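Local coordinates for protein pyridoxamine 5-phosphate-dependent dehydrase (Escherichia coli, PDB 3B8X) that catalyses removal of the C3'-hydroxyl of GDP-4-keto-6-deoxymannose by combined transamination and deoxygenation, a step in making the O-antigen sugar L-colitose, at residues I116-L121 and D145-I150; T134-G139 and E160-S165; G167-N172 and T298-W303. The protein carries 1 engineered substitution. All blocks are in the same frame, centred on the assembly; numbering follows the deposited sequence.

Contact 1: I116-L121 and D145-I150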
loop_
_atom_site.group_PDB
_atom_site.type_symbol
_atom_site.label_atom_id
_atom_site.label_comp_id
_atom_site.label_asym_id
_atom_site.label_seq_id
_atom_site.Cartn_x
_atom_site.Cartn_y
_atom_site.Cartn_z
ATOM N N ILE B 116 -7.859 -23.915 10.228
ATOM C CA ILE B 116 -6.709 -24.587 10.836
ATOM C C ILE B 116 -7.191 -25.797 11.673
ATOM O O ILE B 116 -8.198 -25.721 12.350
ATOM C CB ILE B 116 -5.940 -23.622 11.745
ATOM C CG1 ILE B 116 -4.557 -24.196 12.144
ATOM C CG2 ILE B 116 -6.780 -23.325 12.929
ATOM C CD1 ILE B 116 -3.531 -23.171 12.590
ATOM N N ASP B 117 -6.499 -26.910 11.534
ATOM C CA ASP B 117 -6.894 -28.089 12.245
ATOM C C ASP B 117 -6.670 -27.899 13.715
ATOM O O ASP B 117 -5.555 -27.685 14.164
ATOM C CB ASP B 117 -6.103 -29.276 11.762
ATOM C CG ASP B 117 -6.617 -30.531 12.360
ATOM O OD1 ASP B 117 -7.818 -30.781 12.204
ATOM O OD2 ASP B 117 -5.876 -31.200 13.080
ATOM N N ILE B 118 -7.734 -27.965 14.487
ATOM C CA ILE B 118 -7.577 -27.753 15.905
ATOM C C ILE B 118 -6.609 -28.704 16.583
ATOM O O ILE B 118 -5.667 -28.289 17.274
ATOM C CB ILE B 118 -8.911 -27.792 16.565
ATOM C CG1 ILE B 118 -9.700 -26.606 16.027
ATOM C CG2 ILE B 118 -8.738 -27.832 18.097
ATOM C CD1 ILE B 118 -9.210 -25.268 16.574
ATOM N N GLU B 119 -6.844 -29.991 16.395
ATOM C CA GLU B 119 -5.931 -30.931 16.992
ATOM C C GLU B 119 -4.510 -30.614 16.567
ATOM O O GLU B 119 -3.609 -30.598 17.398
ATOM C CB GLU B 119 -6.294 -32.360 16.640
ATOM C CG GLU B 119 -7.400 -32.866 17.528
ATOM C CD GLU B 119 -7.186 -32.539 19.001
ATOM O OE1 GLU B 119 -6.212 -33.076 19.574
ATOM O OE2 GLU B 119 -7.995 -31.771 19.585
ATOM N N SER B 120 -4.288 -30.369 15.279
ATOM C CA SER B 120 -2.916 -30.085 14.855
ATOM C C SER B 120 -2.406 -28.800 15.481
ATOM O O SER B 120 -1.194 -28.597 15.675
ATOM C CB SER B 120 -2.810 -29.955 13.345
ATOM O OG SER B 120 -3.230 -31.144 12.684
ATOM N N LEU B 121 -3.343 -27.917 15.782
ATOM C CA LEU B 121 -2.918 -26.658 16.322
ATOM C C LEU B 121 -2.403 -26.921 17.730
ATOM O O LEU B 121 -1.347 -26.421 18.136
ATOM C CB LEU B 121 -4.062 -25.636 16.265
ATOM C CG LEU B 121 -3.792 -24.324 17.027
ATOM C CD1 LEU B 121 -2.518 -23.597 16.586
ATOM C CD2 LEU B 121 -4.989 -23.387 17.073
ATOM N N ASP B 145 -13.147 -20.771 20.992
ATOM C CA ASP B 145 -13.121 -21.413 22.308
ATOM C C ASP B 145 -11.992 -22.431 22.294
ATOM O O ASP B 145 -11.096 -22.422 23.149
ATOM C CB ASP B 145 -14.427 -22.177 22.530
ATOM C CG ASP B 145 -15.577 -21.268 22.927
ATOM O OD1 ASP B 145 -15.318 -20.107 23.306
ATOM O OD2 ASP B 145 -16.745 -21.710 22.849
ATOM N N GLU B 146 -12.038 -23.335 21.325
ATOM C CA GLU B 146 -10.987 -24.336 21.271
ATOM C C GLU B 146 -9.633 -23.665 21.181
ATOM O O GLU B 146 -8.648 -24.141 21.765
ATOM C CB GLU B 146 -11.161 -25.238 20.024
ATOM C CG GLU B 146 -12.457 -26.033 19.993
ATOM C CD GLU B 146 -12.693 -26.829 21.262
ATOM O OE1 GLU B 146 -12.783 -28.073 21.164
ATOM O OE2 GLU B 146 -12.809 -26.209 22.344
ATOM N N ILE B 147 -9.575 -22.614 20.366
ATOM C CA ILE B 147 -8.312 -21.925 20.146
ATOM C C ILE B 147 -7.804 -21.264 21.412
ATOM O O ILE B 147 -6.628 -21.369 21.767
ATOM C CB ILE B 147 -8.427 -20.890 19.035
ATOM C CG1 ILE B 147 -8.469 -21.630 17.705
ATOM C CG2 ILE B 147 -7.254 -19.927 19.086
ATOM C CD1 ILE B 147 -8.567 -20.760 16.567
ATOM N N ASN B 148 -8.706 -20.579 22.099
ATOM C CA ASN B 148 -8.317 -19.930 23.338
ATOM C C ASN B 148 -7.913 -20.927 24.428
ATOM O O ASN B 148 -7.010 -20.651 25.225
ATOM C CB ASN B 148 -9.431 -19.000 23.798
ATOM C CG ASN B 148 -9.331 -17.641 23.133
ATOM O OD1 ASN B 148 -8.222 -17.137 22.927
ATOM N ND2 ASN B 148 -10.468 -17.064 22.747
ATOM N N LYS B 149 -8.524 -22.110 24.419
ATOM C CA LYS B 149 -8.174 -23.164 25.375
ATOM C C LYS B 149 -6.723 -23.558 25.147
ATOM O O LYS B 149 -5.927 -23.658 26.085
ATOM C CB LYS B 149 -9.035 -24.401 25.144
ATOM C CG LYS B 149 -10.463 -24.241 25.601
ATOM C CD LYS B 149 -11.159 -25.594 25.680
ATOM C CE LYS B 149 -11.989 -25.719 26.957
ATOM N NZ LYS B 149 -13.142 -24.761 27.008
ATOM N N ILE B 150 -6.400 -23.813 23.884
ATOM C CA ILE B 150 -5.045 -24.170 23.487
ATOM C C ILE B 150 -4.038 -23.125 24.006
ATOM O O ILE B 150 -3.002 -23.490 24.577
ATOM C CB ILE B 150 -4.930 -24.339 21.945
ATOM C CG1 ILE B 150 -5.841 -25.467 21.438
ATOM C CG2 ILE B 150 -3.483 -24.696 21.543
ATOM C CD1 ILE B 150 -5.616 -25.780 19.904
#
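The first turn of helix 118-124, entered through the loop residues Ile116 and Asp117, faces residues 145-150, nearly the whole of helix 144-151. The CA atoms of Ile118 and Glu146 lie 7.2 Å apart, those of Leu121 and Ile150 7.9 Å, and no hydrogen bond crosses the gap. Asp117 is the N-cap of the first helix. Its OD2 takes Ser120 N from above the carboxylate plane (2.8 Å) and Ser120 OG on the anti lone pair, so two donors of one residue grip a single oxygen. Across the interface the contact is aliphatic. Ile118 is bent at chi2 (-73°), and its side chain crosses that of Ile147 at about a right angle, CD1 3.9 Å from Ile147 CG1. Ile150, extended to its tip (chi2 -173°), reaches obliquely to Leu121, its CD1 3.7 Å from Leu121 CG, and the same methyl lies against Ile118 O. Glu146 lends only its CB, which touches both CG2 and CD1 of Ile118. The two helices are neighbours on one side of the large mixed sheet: Leu121 rests on Ile84 of strand 82-86 and Ile132 of strand 129-135, and Ile147 on Thr134 of the latter.

Contact 2: T134-G139 and E160-S165; sequences TVNLLG and EDNCES. With G4M ([(2R,3S,4R,5R)-5-(2-amino-6-oxo-1,6-dihydro-9H-purin-9-yl)-3,4-dihydroxytetrahydrofuran-2-yl]methyl (2R,3S,4S,5S,6R)-3,4-dihydroxy-5-[({3-hydroxy-2-methyl-5-[(phosphonooxy)methyl]pyridin-4-yl}methyl)amino]-6-methyltetrahydro-2H-pyran-2-yl dihydrogen diphosphate), chain O.
Asn136 has CG beside its backbone N (chi1 -59°), which carries ND2 between two acceptors of the other segment. Glu164, its chain extended (chi2 177°), sends its carboxylate along Leu137 to the pyridine end of G4M, the cofactor joined to GDP-perosamine. Asp161 has CG anti to its backbone N (chi1 167°), which points the carboxylate at the pyridine nitrogen. Parallel strands pair Thr134 with Glu160 and Val135 with Asp161, and Asp161 N donates to Thr134 O (2.9 Å). Asn136 ND2 makes hydrogen bonds of 2.9 Å to both Glu160 OE1, met on its anti lone pair, and Asn162 OD1, met from above the carbonyl plane; both acceptors lie in the Asn136 amide plane, while Asn142 holds its OD1, which sets the orientation of the amide. Gly176 N also donates to Glu160 OE1, and Phe178 N and Gly179 N to OE2. Ser165 OG gives a short bond of 2.5 Å to Asn136 O and weakly receives Gly139 N. One water donates to Asn136 O and Asp161 O and accepts from Glu164 N. Glu164 OE1 accepts Leu138 N on its anti lone pair, which fixes the carboxylate's rotation, and OE2 takes the G4M hydroxyl O3L at a very short 2.4 Å. Asp161 OD2 lies 2.7 Å from G4M N1L and accepts hydrogen bonds from Thr93 OG1 and Asn62 ND2; its OD1 receives Cys163 N in an Asx turn. Cys163 CB lies over one face of the pyridine, 3.5 Å from N1L, while the Asp161 and Glu164 carboxylates lie near its plane; strand 157-161 and the turn after it supply all three. An aspartate beside the pyridine nitrogen, as in aspartate aminotransferase-fold enzymes, would favour a protonated ring, and the tight O3L bond probably tunes the ionisation of the phenolic oxygen.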
loop_
_atom_site.group_PDB
_atom_site.type_symbol
_atom_site.label_atom_id
_atom_site.label_comp_id
_atom_site.label_asym_id
_atom_site.label_seq_id
_atom_site.Cartn_x
_atom_site.Cartn_y
_atom_site.Cartn_z
ATOM N N THR B 134 -4.765 -16.603 12.956
ATOM C CA THR B 134 -5.911 -17.385 12.537
ATOM C C THR B 134 -6.440 -16.713 11.289
ATOM O O THR B 134 -6.181 -15.535 11.048
ATOM C CB THR B 134 -7.049 -17.464 13.632
ATOM O OG1 THR B 134 -7.638 -16.173 13.942
ATOM C CG2 THR B 134 -6.507 -18.113 14.907
ATOM N N VAL B 135 -7.145 -17.483 10.481
ATOM C CA VAL B 135 -7.755 -16.954 9.268
ATOM C C VAL B 135 -9.126 -17.623 9.188
ATOM O O VAL B 135 -9.199 -18.843 9.246
ATOM C CB VAL B 135 -6.970 -17.390 8.010
ATOM C CG1 VAL B 135 -7.719 -16.953 6.730
ATOM C CG2 VAL B 135 -5.541 -16.845 8.043
ATOM N N ASN B 136 -10.196 -16.827 9.142
ATOM C CA ASN B 136 -11.565 -17.361 9.070
ATOM C C ASN B 136 -11.885 -17.542 7.598
ATOM O O ASN B 136 -12.181 -16.575 6.881
ATOM C CB ASN B 136 -12.574 -16.422 9.758
ATOM C CG ASN B 136 -12.232 -16.199 11.216
ATOM O OD1 ASN B 136 -12.063 -17.178 11.979
ATOM N ND2 ASN B 136 -12.012 -14.929 11.588
ATOM N N LEU B 137 -11.747 -18.779 7.128
ATOM C CA LEU B 137 -11.864 -19.059 5.716
ATOM C C LEU B 137 -13.259 -19.083 5.129
ATOM O O LEU B 137 -14.165 -19.762 5.619
ATOM C CB LEU B 137 -11.068 -20.312 5.311
ATOM C CG LEU B 137 -10.403 -20.232 3.926
ATOM C CD1 LEU B 137 -9.093 -19.430 3.986
ATOM C CD2 LEU B 137 -10.121 -21.637 3.377
ATOM N N LEU B 138 -13.381 -18.357 4.034
ATOM C CA LEU B 138 -14.576 -18.344 3.213
ATOM C C LEU B 138 -15.825 -17.956 3.969
ATOM O O LEU B 138 -16.935 -18.323 3.567
ATOM C CB LEU B 138 -14.784 -19.732 2.607
ATOM C CG LEU B 138 -14.800 -19.760 1.090
ATOM C CD1 LEU B 138 -13.565 -19.058 0.540
ATOM C CD2 LEU B 138 -14.921 -21.211 0.613
ATOM N N GLY B 139 -15.669 -17.273 5.086
ATOM C CA GLY B 139 -16.880 -16.891 5.780
ATOM C C GLY B 139 -16.976 -17.636 7.120
ATOM O O GLY B 139 -17.747 -17.247 8.013
ATOM N N GLU B 160 -6.412 -12.180 13.832
ATOM C CA GLU B 160 -7.326 -12.838 12.900
ATOM C C GLU B 160 -7.177 -12.120 11.587
ATOM O O GLU B 160 -7.101 -10.891 11.558
ATOM C CB GLU B 160 -8.781 -12.579 13.278
ATOM C CG GLU B 160 -9.357 -13.483 14.351
ATOM C CD GLU B 160 -10.753 -13.040 14.757
ATOM O OE1 GLU B 160 -11.743 -13.453 14.115
ATOM O OE2 GLU B 160 -10.875 -12.213 15.687
ATOM N N ASP B 161 -7.129 -12.872 10.501
ATOM C CA ASP B 161 -7.165 -12.260 9.189
ATOM C C ASP B 161 -8.649 -12.539 8.880
ATOM O O ASP B 161 -9.024 -13.694 8.715
ATOM C CB ASP B 161 -6.230 -12.972 8.189
ATOM C CG ASP B 161 -6.498 -12.539 6.722
ATOM O OD1 ASP B 161 -7.614 -12.016 6.511
ATOM O OD2 ASP B 161 -5.617 -12.707 5.813
ATOM N N ASN B 162 -9.492 -11.514 8.964
ATOM C CA ASN B 162 -10.904 -11.658 8.686
ATOM C C ASN B 162 -11.370 -11.079 7.340
ATOM O O ASN B 162 -12.541 -10.762 7.159
ATOM C CB ASN B 162 -11.777 -11.029 9.773
ATOM C CG ASN B 162 -13.169 -11.728 9.886
ATOM O OD1 ASN B 162 -13.279 -12.958 9.833
ATOM N ND2 ASN B 162 -14.219 -10.940 10.051
ATOM N N CYS B 163 -10.491 -11.115 6.361
ATOM C CA CYS B 163 -10.815 -10.576 5.070
ATOM C C CYS B 163 -11.846 -11.378 4.276
ATOM O O CYS B 163 -12.391 -10.835 3.308
ATOM C CB CYS B 163 -9.506 -10.353 4.286
ATOM S SG CYS B 163 -8.462 -9.019 4.965
ATOM N N GLU B 164 -12.127 -12.630 4.651
ATOM C CA GLU B 164 -13.102 -13.408 3.893
ATOM C C GLU B 164 -14.341 -13.632 4.706
ATOM O O GLU B 164 -15.299 -14.213 4.202
ATOM C CB GLU B 164 -12.563 -14.779 3.446
ATOM C CG GLU B 164 -11.261 -14.656 2.656
ATOM C CD GLU B 164 -10.651 -15.984 2.249
ATOM O OE1 GLU B 164 -11.260 -17.043 2.501
ATOM O OE2 GLU B 164 -9.525 -15.970 1.695
ATOM N N SER B 165 -14.325 -13.200 5.966
ATOM C CA SER B 165 -15.466 -13.471 6.824
ATOM C C SER B 165 -16.109 -12.291 7.527
ATOM O O SER B 165 -16.566 -12.428 8.661
ATOM C CB SER B 165 -15.182 -14.613 7.818
ATOM O OG SER B 165 -14.518 -15.677 7.142
HETATM O OP3 G4M O . -7.917 -8.202 -1.692
HETATM P PL G4M O . -7.465 -7.481 -0.355
HETATM O OP1 G4M O . -5.975 -6.846 -0.455
HETATM O OP2 G4M O . -8.514 -6.313 -0.013
HETATM O OP4 G4M O . -7.583 -8.540 0.877
HETATM C C5B G4M O . -6.496 -9.417 0.795
HETATM C C5L G4M O . -6.878 -10.656 1.511
HETATM C C6L G4M O . -6.336 -10.908 2.764
HETATM N N1L G4M O . -6.619 -12.031 3.382
HETATM C C2L G4M O . -7.408 -12.957 2.880
HETATM C C2A G4M O . -7.640 -14.249 3.627
HETATM C C3L G4M O . -8.036 -12.785 1.650
HETATM O O3L G4M O . -8.778 -13.801 1.158
HETATM C C4L G4M O . -7.785 -11.564 0.947
HETATM C C4A G4M O . -8.351 -11.304 -0.309
HETATM N N4A G4M O . -9.057 -12.224 -0.896
HETATM C C4G G4M O . -9.715 -11.913 -2.114
HETATM C C5G G4M O . -9.800 -13.116 -3.024
HETATM C C6G G4M O . -10.357 -14.324 -2.272
HETATM O O5G G4M O . -10.783 -12.697 -3.966
HETATM C C3G G4M O . -8.978 -10.813 -2.896
HETATM O O3G G4M O . -9.720 -9.609 -2.747
HETATM C C2G G4M O . -8.947 -11.180 -4.409
HETATM O O2G G4M O . -8.616 -10.051 -5.223
HETATM C C1G G4M O . -10.288 -11.709 -4.858
HETATM O O1G G4M O . -10.033 -12.440 -6.050
HETATM P P2 G4M O . -11.090 -12.376 -7.238
HETATM O O3P G4M O . -12.580 -12.624 -6.663
HETATM O O4P G4M O . -10.789 -13.631 -8.220
HETATM O OPP G4M O . -10.852 -10.904 -7.852
HETATM P P G4M O . -11.595 -10.671 -9.258
HETATM O O1P G4M O . -11.347 -11.712 -10.471
HETATM O O2P G4M O . -10.986 -9.252 -9.646
HETATM O "O5'" G4M O . -13.110 -10.304 -8.996
HETATM C "C5'" G4M O . -13.926 -11.456 -9.012
HETATM C "C4'" G4M O . -15.086 -11.174 -9.953
HETATM O "O4'" G4M O . -15.563 -9.812 -9.744
HETATM C "C3'" G4M O . -14.606 -11.244 -11.421
HETATM O "O3'" G4M O . -15.711 -11.707 -12.183
HETATM C "C2'" G4M O . -14.251 -9.777 -11.749
HETATM O "O2'" G4M O . -14.457 -9.559 -13.150
HETATM C "C1'" G4M O . -15.340 -9.063 -10.961
HETATM N N9 G4M O . -14.961 -7.681 -10.647
HETATM C C8 G4M O . -13.945 -7.302 -9.830
HETATM N N7 G4M O . -13.946 -5.985 -9.763
HETATM C C4 G4M O . -15.625 -6.562 -11.085
HETATM C C5 G4M O . -14.966 -5.450 -10.510
HETATM C C6 G4M O . -15.463 -4.125 -10.786
HETATM O O6 G4M O . -14.963 -3.110 -10.325
HETATM N N3 G4M O . -16.676 -6.371 -11.886
HETATM C C2 G4M O . -17.106 -5.147 -12.145
HETATM N N1 G4M O . -16.525 -4.024 -11.612
HETATM N N2 G4M O . -18.167 -4.981 -12.979
HETATM O O HOH W 1 -10.526 -14.293 6.169
#

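Contact 3: G167-N172 and T298-W303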
loop_
_atom_site.group_PDB
_atom_site.type_symbol
_atom_site.label_atom_id
_atom_site.label_comp_id
_atom_site.label_asym_id
_atom_site.label_seq_id
_atom_site.Cartn_x
_atom_site.Cartn_y
_atom_site.Cartn_z
ATOM N N GLY B 167 -18.864 -10.118 8.918
ATOM C CA GLY B 167 -20.222 -10.550 9.235
ATOM C C GLY B 167 -20.401 -11.935 9.876
ATOM O O GLY B 167 -21.521 -12.326 10.239
ATOM N N ALA B 168 -19.342 -12.711 9.983
ATOM C CA ALA B 168 -19.488 -14.001 10.630
ATOM C C ALA B 168 -19.535 -13.731 12.124
ATOM O O ALA B 168 -18.961 -12.759 12.595
ATOM C CB ALA B 168 -18.296 -14.885 10.318
ATOM N N THR B 169 -20.158 -14.639 12.878
ATOM C CA THR B 169 -20.173 -14.526 14.339
ATOM C C THR B 169 -19.921 -15.898 14.971
ATOM O O THR B 169 -20.207 -16.938 14.364
ATOM C CB THR B 169 -21.515 -14.043 14.823
ATOM O OG1 THR B 169 -22.507 -15.042 14.498
ATOM C CG2 THR B 169 -21.881 -12.754 14.094
ATOM N N PHE B 170 -19.327 -15.901 16.160
ATOM C CA PHE B 170 -19.093 -17.142 16.894
ATOM C C PHE B 170 -19.409 -16.857 18.345
ATOM O O PHE B 170 -18.839 -15.967 18.973
ATOM C CB PHE B 170 -17.679 -17.704 16.706
ATOM C CG PHE B 170 -17.384 -18.879 17.597
ATOM C CD1 PHE B 170 -17.829 -20.161 17.250
ATOM C CD2 PHE B 170 -16.678 -18.712 18.787
ATOM C CE1 PHE B 170 -17.580 -21.262 18.084
ATOM C CE2 PHE B 170 -16.416 -19.803 19.635
ATOM C CZ PHE B 170 -16.866 -21.087 19.284
ATOM N N ASN B 171 -20.434 -17.535 18.837
ATOM C CA ASN B 171 -20.883 -17.259 20.192
ATOM C C ASN B 171 -21.312 -15.782 20.356
ATOM O O ASN B 171 -20.961 -15.150 21.342
ATOM C CB ASN B 171 -19.780 -17.612 21.210
ATOM C CG ASN B 171 -19.663 -19.121 21.475
ATOM O OD1 ASN B 171 -20.288 -19.943 20.796
ATOM N ND2 ASN B 171 -18.844 -19.484 22.458
ATOM N N ASN B 172 -22.101 -15.235 19.433
ATOM C CA ASN B 172 -22.558 -13.846 19.568
ATOM C C ASN B 172 -21.442 -12.789 19.473
ATOM O O ASN B 172 -21.681 -11.596 19.693
ATOM C CB ASN B 172 -23.312 -13.679 20.891
ATOM C CG ASN B 172 -24.810 -13.585 20.704
ATOM O OD1 ASN B 172 -25.428 -12.584 21.075
ATOM N ND2 ASN B 172 -25.407 -14.635 20.141
ATOM N N THR B 298 -18.956 -23.492 11.220
ATOM C CA THR B 298 -18.637 -23.258 12.642
ATOM C C THR B 298 -19.367 -21.930 13.001
ATOM O O THR B 298 -19.446 -21.034 12.167
ATOM C CB THR B 298 -17.105 -23.135 12.823
ATOM O OG1 THR B 298 -16.516 -24.402 12.512
ATOM C CG2 THR B 298 -16.745 -22.793 14.276
ATOM N N GLY B 299 -20.002 -21.831 14.177
ATOM C CA GLY B 299 -20.760 -20.620 14.557
ATOM C C GLY B 299 -21.770 -20.211 13.482
ATOM O O GLY B 299 -22.536 -21.036 12.967
ATOM N N GLU B 300 -21.784 -18.930 13.145
ATOM C CA GLU B 300 -22.645 -18.441 12.074
ATOM C C GLU B 300 -21.793 -17.864 10.938
ATOM O O GLU B 300 -21.252 -16.769 11.043
ATOM C CB GLU B 300 -23.662 -17.443 12.591
ATOM C CG GLU B 300 -24.708 -18.130 13.444
ATOM C CD GLU B 300 -25.895 -17.245 13.749
ATOM O OE1 GLU B 300 -26.151 -16.323 12.942
ATOM O OE2 GLU B 300 -26.560 -17.466 14.790
ATOM N N SER B 301 -21.547 -18.684 9.936
ATOM C CA SER B 301 -20.702 -18.281 8.823
ATOM C C SER B 301 -21.333 -17.170 7.987
ATOM O O SER B 301 -22.557 -17.041 7.914
ATOM C CB SER B 301 -20.443 -19.533 7.964
ATOM O OG SER B 301 -19.756 -19.262 6.764
ATOM N N SER B 302 -20.501 -16.335 7.355
ATOM C CA SER B 302 -21.048 -15.293 6.483
ATOM C C SER B 302 -20.954 -15.788 5.041
ATOM O O SER B 302 -21.271 -15.055 4.107
ATOM C CB SER B 302 -20.379 -13.910 6.652
ATOM O OG SER B 302 -18.954 -13.972 6.555
ATOM N N TRP B 303 -20.542 -17.042 4.854
ATOM C CA TRP B 303 -20.572 -17.690 3.538
ATOM C C TRP B 303 -20.078 -16.834 2.391
ATOM O O TRP B 303 -20.861 -16.410 1.526
ATOM C CB TRP B 303 -22.018 -18.162 3.236
ATOM C CG TRP B 303 -22.466 -19.246 4.193
ATOM C CD1 TRP B 303 -23.230 -19.100 5.329
ATOM C CD2 TRP B 303 -22.077 -20.628 4.152
ATOM N NE1 TRP B 303 -23.349 -20.312 5.988
ATOM C CE2 TRP B 303 -22.640 -21.261 5.293
ATOM C CE3 TRP B 303 -21.313 -21.401 3.248
ATOM C CZ2 TRP B 303 -22.484 -22.631 5.544
ATOM C CZ3 TRP B 303 -21.172 -22.790 3.489
ATOM C CH2 TRP B 303 -21.770 -23.381 4.624
HETATM O O HOH W 2 -23.095 -14.661 10.149
#
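Thr169 places OG1 between its backbone N and carbonyl carbon, the crowded position (chi1 64°), and so turns the hydroxyl along Glu300, 3.3 Å from Glu300 CB. Glu300 starts with CG beside its backbone N and then runs extended; the two side chains lie side by side and point the same way. Their backbones form a single antiparallel hydrogen-bonded pair: Glu300 N donates to Thr169 O at 2.8 Å and 172°, and Thr169 N to Glu300 O at 3.0 Å, both in the carbonyl planes. Phe170 has CG anti to its backbone N (chi1 173°), and its ring edge meets Gly299 CA at CD1 (4.0 Å), with Thr298 CG2 approaching obliquely. Over the ring centre sits Asn171 OD1. Gly299, at positive phi, brings its CA to 3.7 Å from Thr169 O. Ser302 also uses the crowded rotamer, its CB against Gly167 C while OG is hydrogen-bonded to Met166 O. Ser301 OG accepts Trp303 N in an ST turn. The pairing ties the edge of the small hairpin 169-170/173-174 to the loop between strands 292-293 and 305-310, with Trp303 packed on helix 255-286.

In the fold
Contact 2 is the buried core of the set, close to the chain centre and built on neighbouring parallel strands of the main sheet, whereas contacts 1 and 3 are partly buried and lie farther out. Contacts 1 and 2 share one beta-alpha-beta unit: helix 144-151 in contact 1 connects the two strands of contact 2, and Ile147 CD1 packs on Thr134 CG2 at 3.7 Å. Contact 3 follows on from the second strand and meets contact 2 where Gly139 O approaches Ser302 N at 3.0 Å. The chemistry changes accordingly: aliphatic helix packing in contact 1, dense polar bonding around the pyridine end of G4M in contact 2, backbone pairing between loop and hairpin in contact 3.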